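Local coordinates for protein Cas13d (uncultured Ruminococcus sp, PDB 6IV9) that binds a CRISPR RNA and uses two HEPN domains for maturation of that guide and cleavage of target RNA, at residues 741-745 against 848-853; 818-822 against 892-897. The protein carries 2 engineered substitutions. The contacts are given in a common frame with arbitrary orientation. Residues are numbered along the deposited sequence.

Contact 1. Residues 741-745 against 848-853; sequences VNARY and YFSIYH. With nucleotides of chain B.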
loop_
_atom_site.group_PDB
_atom_site.type_symbol
_atom_site.label_atom_id
_atom_site.label_comp_id
_atom_site.label_asym_id
_atom_site.label_seq_id
_atom_site.Cartn_x
_atom_site.Cartn_y
_atom_site.Cartn_z
ATOM N N VAL A 741 4.282 9.046 -6.182
ATOM C CA VAL A 741 5.649 9.593 -6.413
ATOM C C VAL A 741 6.131 10.233 -5.110
ATOM O O VAL A 741 7.239 10.027 -4.719
ATOM C CB VAL A 741 5.664 10.648 -7.527
ATOM C CG1 VAL A 741 6.976 11.391 -7.547
ATOM C CG2 VAL A 741 5.339 10.065 -8.883
ATOM N N ASN A 742 5.248 10.954 -4.442
ATOM C CA ASN A 742 5.617 11.659 -3.191
ATOM C C ASN A 742 6.069 10.657 -2.132
ATOM O O ASN A 742 6.987 10.940 -1.411
ATOM C CB ASN A 742 4.480 12.498 -2.629
ATOM C CG ASN A 742 4.992 13.408 -1.536
ATOM O OD1 ASN A 742 5.704 14.353 -1.812
ATOM N ND2 ASN A 742 4.671 13.093 -0.302
ATOM N N ALA A 743 5.443 9.492 -2.114
ATOM C CA ALA A 743 5.731 8.438 -1.123
ATOM C C ALA A 743 7.209 8.028 -1.195
ATOM O O ALA A 743 7.780 7.757 -0.172
ATOM C CB ALA A 743 4.821 7.273 -1.372
ATOM N N ARG A 744 7.800 8.013 -2.384
ATOM C CA ARG A 744 9.220 7.605 -2.531
ATOM C C ARG A 744 10.111 8.581 -1.762
ATOM O O ARG A 744 11.097 8.163 -1.230
ATOM C CB ARG A 744 9.609 7.567 -4.010
ATOM C CG ARG A 744 8.864 6.524 -4.817
ATOM C CD ARG A 744 9.392 5.160 -4.470
ATOM N NE ARG A 744 10.705 4.949 -5.016
ATOM C CZ ARG A 744 10.963 4.832 -6.303
ATOM N NH1 ARG A 744 9.985 4.692 -7.165
ATOM N NH2 ARG A 744 12.203 4.838 -6.726
ATOM N N TYR A 745 9.781 9.864 -1.841
ATOM C CA TYR A 745 10.506 10.961 -1.156
ATOM C C TYR A 745 10.298 10.882 0.358
ATOM O O TYR A 745 11.196 11.164 1.111
ATOM C CB TYR A 745 10.265 12.291 -1.868
ATOM C CG TYR A 745 10.767 12.218 -3.278
ATOM C CD1 TYR A 745 9.960 11.746 -4.288
ATOM C CD2 TYR A 745 12.077 12.519 -3.580
ATOM C CE1 TYR A 745 10.425 11.617 -5.577
ATOM C CE2 TYR A 745 12.561 12.393 -4.863
ATOM C CZ TYR A 745 11.735 11.932 -5.867
ATOM O OH TYR A 745 12.208 11.783 -7.129
ATOM N N TYR A 848 4.866 11.284 -14.684
ATOM C CA TYR A 848 4.475 11.700 -13.319
ATOM C C TYR A 848 5.704 12.294 -12.633
ATOM O O TYR A 848 5.601 13.249 -11.915
ATOM C CB TYR A 848 3.834 10.534 -12.579
ATOM C CG TYR A 848 2.463 10.211 -13.098
ATOM C CD1 TYR A 848 1.452 11.145 -13.046
ATOM C CD2 TYR A 848 2.187 8.989 -13.667
ATOM C CE1 TYR A 848 0.192 10.870 -13.526
ATOM C CE2 TYR A 848 0.928 8.691 -14.144
ATOM C CZ TYR A 848 -0.076 9.633 -14.068
ATOM O OH TYR A 848 -1.307 9.336 -14.539
ATOM N N PHE A 849 6.854 11.698 -12.896
ATOM C CA PHE A 849 8.103 12.183 -12.271
ATOM C C PHE A 849 8.350 13.632 -12.700
ATOM O O PHE A 849 8.612 14.440 -11.853
ATOM C CB PHE A 849 9.266 11.309 -12.730
ATOM C CG PHE A 849 10.613 11.676 -12.170
ATOM C CD1 PHE A 849 11.410 12.614 -12.794
ATOM C CD2 PHE A 849 11.108 11.063 -11.037
ATOM C CE1 PHE A 849 12.652 12.937 -12.284
ATOM C CE2 PHE A 849 12.348 11.397 -10.524
ATOM C CZ PHE A 849 13.115 12.332 -11.153
ATOM N N SER A 850 8.231 13.929 -13.986
ATOM C CA SER A 850 8.463 15.326 -14.432
ATOM C C SER A 850 7.396 16.280 -13.891
ATOM O O SER A 850 7.719 17.401 -13.619
ATOM C CB SER A 850 8.710 15.479 -15.900
ATOM O OG SER A 850 7.697 14.870 -16.625
ATOM N N ILE A 851 6.151 15.840 -13.799
ATOM C CA ILE A 851 5.116 16.745 -13.237
ATOM C C ILE A 851 5.462 17.038 -11.783
ATOM O O ILE A 851 5.461 18.158 -11.404
ATOM C CB ILE A 851 3.725 16.109 -13.324
ATOM C CG1 ILE A 851 3.292 15.887 -14.768
ATOM C CG2 ILE A 851 2.719 16.926 -12.544
ATOM C CD1 ILE A 851 2.044 15.075 -14.900
ATOM N N TYR A 852 5.791 16.003 -11.031
ATOM C CA TYR A 852 6.044 16.179 -9.588
ATOM C C TYR A 852 7.216 17.132 -9.362
ATOM O O TYR A 852 7.103 18.028 -8.579
ATOM C CB TYR A 852 6.406 14.812 -9.014
ATOM C CG TYR A 852 6.776 14.819 -7.559
ATOM C CD1 TYR A 852 5.819 14.661 -6.579
ATOM C CD2 TYR A 852 8.081 14.959 -7.158
ATOM C CE1 TYR A 852 6.147 14.665 -5.240
ATOM C CE2 TYR A 852 8.428 14.968 -5.825
ATOM C CZ TYR A 852 7.460 14.825 -4.860
ATOM O OH TYR A 852 7.816 14.822 -3.561
ATOM N N HIS A 853 8.313 16.904 -10.059
ATOM C CA HIS A 853 9.513 17.759 -9.887
ATOM C C HIS A 853 9.251 19.198 -10.358
ATOM O O HIS A 853 9.749 20.108 -9.734
ATOM C CB HIS A 853 10.753 17.047 -10.411
ATOM C CG HIS A 853 11.178 15.967 -9.482
ATOM N ND1 HIS A 853 11.628 16.223 -8.228
ATOM C CD2 HIS A 853 11.159 14.631 -9.602
ATOM C CE1 HIS A 853 11.898 15.100 -7.630
ATOM N NE2 HIS A 853 11.609 14.121 -8.438
ATOM P P A B 27 14.066 2.908 -0.954
ATOM O OP1 A B 27 13.812 4.383 -0.836
ATOM O OP2 A B 27 14.671 2.238 0.196
ATOM O "O5'" A B 27 12.790 2.022 -1.182
ATOM C "C5'" A B 27 11.867 2.455 -2.205
ATOM C "C4'" A B 27 10.722 1.519 -2.261
ATOM O "O4'" A B 27 9.782 1.964 -3.238
ATOM C "C3'" A B 27 11.087 0.104 -2.711
ATOM O "O3'" A B 27 11.048 -0.795 -1.621
ATOM C "C2'" A B 27 9.979 -0.278 -3.711
ATOM O "O2'" A B 27 9.375 -1.524 -3.391
ATOM C "C1'" A B 27 8.991 0.891 -3.568
ATOM N N9 A B 27 8.260 1.199 -4.786
ATOM C C8 A B 27 6.894 1.284 -4.865
ATOM N N7 A B 27 6.449 1.476 -6.076
ATOM C C5 A B 27 7.601 1.541 -6.852
ATOM C C6 A B 27 7.806 1.759 -8.226
ATOM N N6 A B 27 6.811 1.930 -9.104
ATOM N N1 A B 27 9.081 1.736 -8.685
ATOM C C2 A B 27 10.071 1.567 -7.802
ATOM N N3 A B 27 10.003 1.415 -6.483
ATOM C C4 A B 27 8.725 1.394 -6.066
#
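Polar side chains can be buried between helices when their polar ends find partners, as at the crossing of helices 713-760 and 848-861. The segments 741-745 and 848-853 cross at -66° with axes 11.1 Å apart, a separation wide enough for aromatic rings to fill the gap. Tyr-852 lies at the centre. Val-741 rests on the face of its ring in a CH-pi contact, CG1 standing 3.7 Å from the ring centroid, while the other methyl, Val-741 CG2, reaches Tyr-848 CB at 4.0 Å. At the ring's edge, Tyr-852 OH donates a hydrogen bond to Asn-742 OD1 (2.8 Å); the amide nitrogen of Asn-742 is held by the carbonyl of Ile-826. Tyr-745, one turn beyond Val-741, runs nearly parallel to Tyr-852, with planes at 16°, but the rings are slid apart (centroids 5.2 Å) and barely overlap. Tyr-745 OH accepts from His-853 NE2 (2.7 Å) across the interface and is also bonded to the carbonyl of Leu-907 outside it. Tyr-745, Tyr-852 and His-853 thus form an aromatic cluster within the all-helical C-terminal part of the chain, consistent with a HEPN domain. Arg-744, without contact to 848-853, bonds the Phe-913 carbonyl and makes a cation-pi contact with the Phe-913 ring, while A27 C2 of chain B lies over its guanidinium, 3.2 Å from Arg-744 NH1. The direction of the His-853 bond implies a proton on NE2, and the two hydrogen bonds between the segments tie the helices at defined points that apolar contact alone would not fix.

Contact 2. Residues 818-822 against 892-897; sequences MTRKY and ALNSPF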
loop_
_atom_site.group_PDB
_atom_site.type_symbol
_atom_site.label_atom_id
_atom_site.label_comp_id
_atom_site.label_asym_id
_atom_site.label_seq_id
_atom_site.Cartn_x
_atom_site.Cartn_y
_atom_site.Cartn_z
ATOM N N MET A 818 17.083 25.433 0.969
ATOM C CA MET A 818 16.276 24.732 -0.055
ATOM C C MET A 818 15.988 23.283 0.374
ATOM O O MET A 818 14.937 22.794 0.055
ATOM C CB MET A 818 16.910 24.809 -1.446
ATOM C CG MET A 818 18.186 24.046 -1.615
ATOM S SD MET A 818 18.775 24.014 -3.304
ATOM C CE MET A 818 19.288 25.720 -3.450
ATOM N N THR A 819 16.950 22.612 0.995
ATOM C CA THR A 819 16.746 21.201 1.419
ATOM C C THR A 819 15.690 21.127 2.522
ATOM O O THR A 819 14.977 20.141 2.580
ATOM C CB THR A 819 18.079 20.491 1.666
ATOM O OG1 THR A 819 18.731 21.193 2.709
ATOM C CG2 THR A 819 18.951 20.435 0.438
ATOM N N ARG A 820 15.674 22.109 3.416
ATOM C CA ARG A 820 14.651 22.150 4.487
ATOM C C ARG A 820 13.268 22.336 3.855
ATOM O O ARG A 820 12.346 21.705 4.307
ATOM C CB ARG A 820 14.945 23.245 5.513
ATOM C CG ARG A 820 13.914 23.321 6.623
ATOM C CD ARG A 820 14.428 23.850 7.945
ATOM N NE ARG A 820 15.086 25.126 7.764
ATOM C CZ ARG A 820 16.390 25.297 7.618
ATOM N NH1 ARG A 820 17.246 24.437 8.133
ATOM N NH2 ARG A 820 16.840 26.348 6.968
ATOM N N LYS A 821 13.157 23.204 2.858
ATOM C CA LYS A 821 11.858 23.433 2.182
ATOM C C LYS A 821 11.407 22.148 1.492
ATOM O O LYS A 821 10.242 21.842 1.545
ATOM C CB LYS A 821 11.948 24.574 1.169
ATOM C CG LYS A 821 12.165 25.941 1.791
ATOM C CD LYS A 821 11.854 27.095 0.871
ATOM C CE LYS A 821 11.896 28.435 1.570
ATOM N NZ LYS A 821 11.439 29.523 0.677
ATOM N N TYR A 822 12.341 21.453 0.864
ATOM C CA TYR A 822 12.036 20.189 0.153
ATOM C C TYR A 822 11.484 19.167 1.149
ATOM O O TYR A 822 10.465 18.587 0.903
ATOM C CB TYR A 822 13.349 19.660 -0.408
ATOM C CG TYR A 822 13.290 18.550 -1.417
ATOM C CD1 TYR A 822 12.322 18.495 -2.393
ATOM C CD2 TYR A 822 14.263 17.576 -1.421
ATOM C CE1 TYR A 822 12.304 17.472 -3.325
ATOM C CE2 TYR A 822 14.269 16.554 -2.343
ATOM C CZ TYR A 822 13.290 16.503 -3.309
ATOM O OH TYR A 822 13.309 15.501 -4.217
ATOM N N ALA A 892 20.494 18.361 -6.729
ATOM C CA ALA A 892 20.879 19.217 -5.592
ATOM C C ALA A 892 19.905 18.998 -4.435
ATOM O O ALA A 892 20.337 18.813 -3.322
ATOM C CB ALA A 892 20.851 20.647 -6.043
ATOM N N LEU A 893 18.617 18.982 -4.733
ATOM C CA LEU A 893 17.576 18.795 -3.695
ATOM C C LEU A 893 17.706 17.419 -3.029
ATOM O O LEU A 893 17.440 17.323 -1.871
ATOM C CB LEU A 893 16.207 19.007 -4.328
ATOM C CG LEU A 893 15.870 20.459 -4.637
ATOM C CD1 LEU A 893 14.586 20.557 -5.429
ATOM C CD2 LEU A 893 15.801 21.286 -3.371
ATOM N N ASN A 894 18.109 16.414 -3.791
ATOM C CA ASN A 894 18.228 15.007 -3.334
ATOM C C ASN A 894 19.598 14.733 -2.710
ATOM O O ASN A 894 19.786 13.663 -2.209
ATOM C CB ASN A 894 18.030 14.044 -4.497
ATOM C CG ASN A 894 16.582 13.865 -4.886
ATOM O OD1 ASN A 894 15.696 14.205 -4.133
ATOM N ND2 ASN A 894 16.356 13.293 -6.046
ATOM N N SER A 895 20.463 15.741 -2.625
ATOM C CA SER A 895 21.856 15.580 -2.129
ATOM C C SER A 895 21.883 15.027 -0.699
ATOM O O SER A 895 22.763 14.271 -0.395
ATOM C CB SER A 895 22.695 16.817 -2.306
ATOM O OG SER A 895 22.187 17.895 -1.576
ATOM N N PRO A 896 20.916 15.326 0.182
ATOM C CA PRO A 896 20.893 14.746 1.519
ATOM C C PRO A 896 20.793 13.207 1.508
ATOM O O PRO A 896 21.174 12.610 2.447
ATOM C CB PRO A 896 19.629 15.351 2.135
ATOM C CG PRO A 896 19.459 16.648 1.421
ATOM C CD PRO A 896 19.912 16.350 0.015
ATOM N N PHE A 897 20.236 12.648 0.437
ATOM C CA PHE A 897 20.008 11.192 0.263
ATOM C C PHE A 897 21.197 10.548 -0.439
ATOM O O PHE A 897 21.201 9.368 -0.597
ATOM C CB PHE A 897 18.752 10.955 -0.571
ATOM C CG PHE A 897 17.562 11.758 -0.128
ATOM C CD1 PHE A 897 17.306 11.947 1.215
ATOM C CD2 PHE A 897 16.712 12.339 -1.047
ATOM C CE1 PHE A 897 16.217 12.690 1.630
ATOM C CE2 PHE A 897 15.625 13.081 -0.633
ATOM C CZ PHE A 897 15.383 13.251 0.701
#
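Tyr-822 illustrates how one rotamer can serve two kinds of contact where 818-822 meets 892-897. It adopts t at chi1, which lays its ring over Leu-893, whose CB sits 3.8 Å from the ring centroid in a CH-pi contact, and carries Tyr-822 OH to Asn-894 OD1, to which it donates a hydrogen bond of 2.7 Å. Leu-893, in the mt conformation, places CD2 3.8 Å from Met-818 O and 4.0 Å from Met-818 SD, the sulfur being brought there by a side chain that is p at chi1 and t at chi2. This all-helical packing is consistent with one of the two HEPN domains. Thr-819, p at chi1, gives its hydroxyl to the carbonyl of Asp-815 and turns CG2 to Pro-896 CG (3.9 Å). Residues 895-897 form a 3-10 segment, and Ser-895, also p, folds its OG back to donate to Ala-892 O (2.7 Å).

How the contacts relate
The segments of the two contacts alternate along the chain, and their centres lie 14 Å apart. They meet at Tyr-745, Tyr-822, Asn-894 and His-853. Tyr-745 CE2 of contact 1 packs 3.3 Å from Tyr-822 OH and 3.7 Å from Asn-894 OD1, both of contact 2, and His-853 CE1 approaches Tyr-822 OH at 3.7 Å. Helix 816-827 therefore touches both helices of contact 1. The guide RNA relates to them unequally: contact 1 meets A27 of chain B directly through Arg-744, whereas the nearest atom of contact 2 is about 8 Å from the nucleic acid.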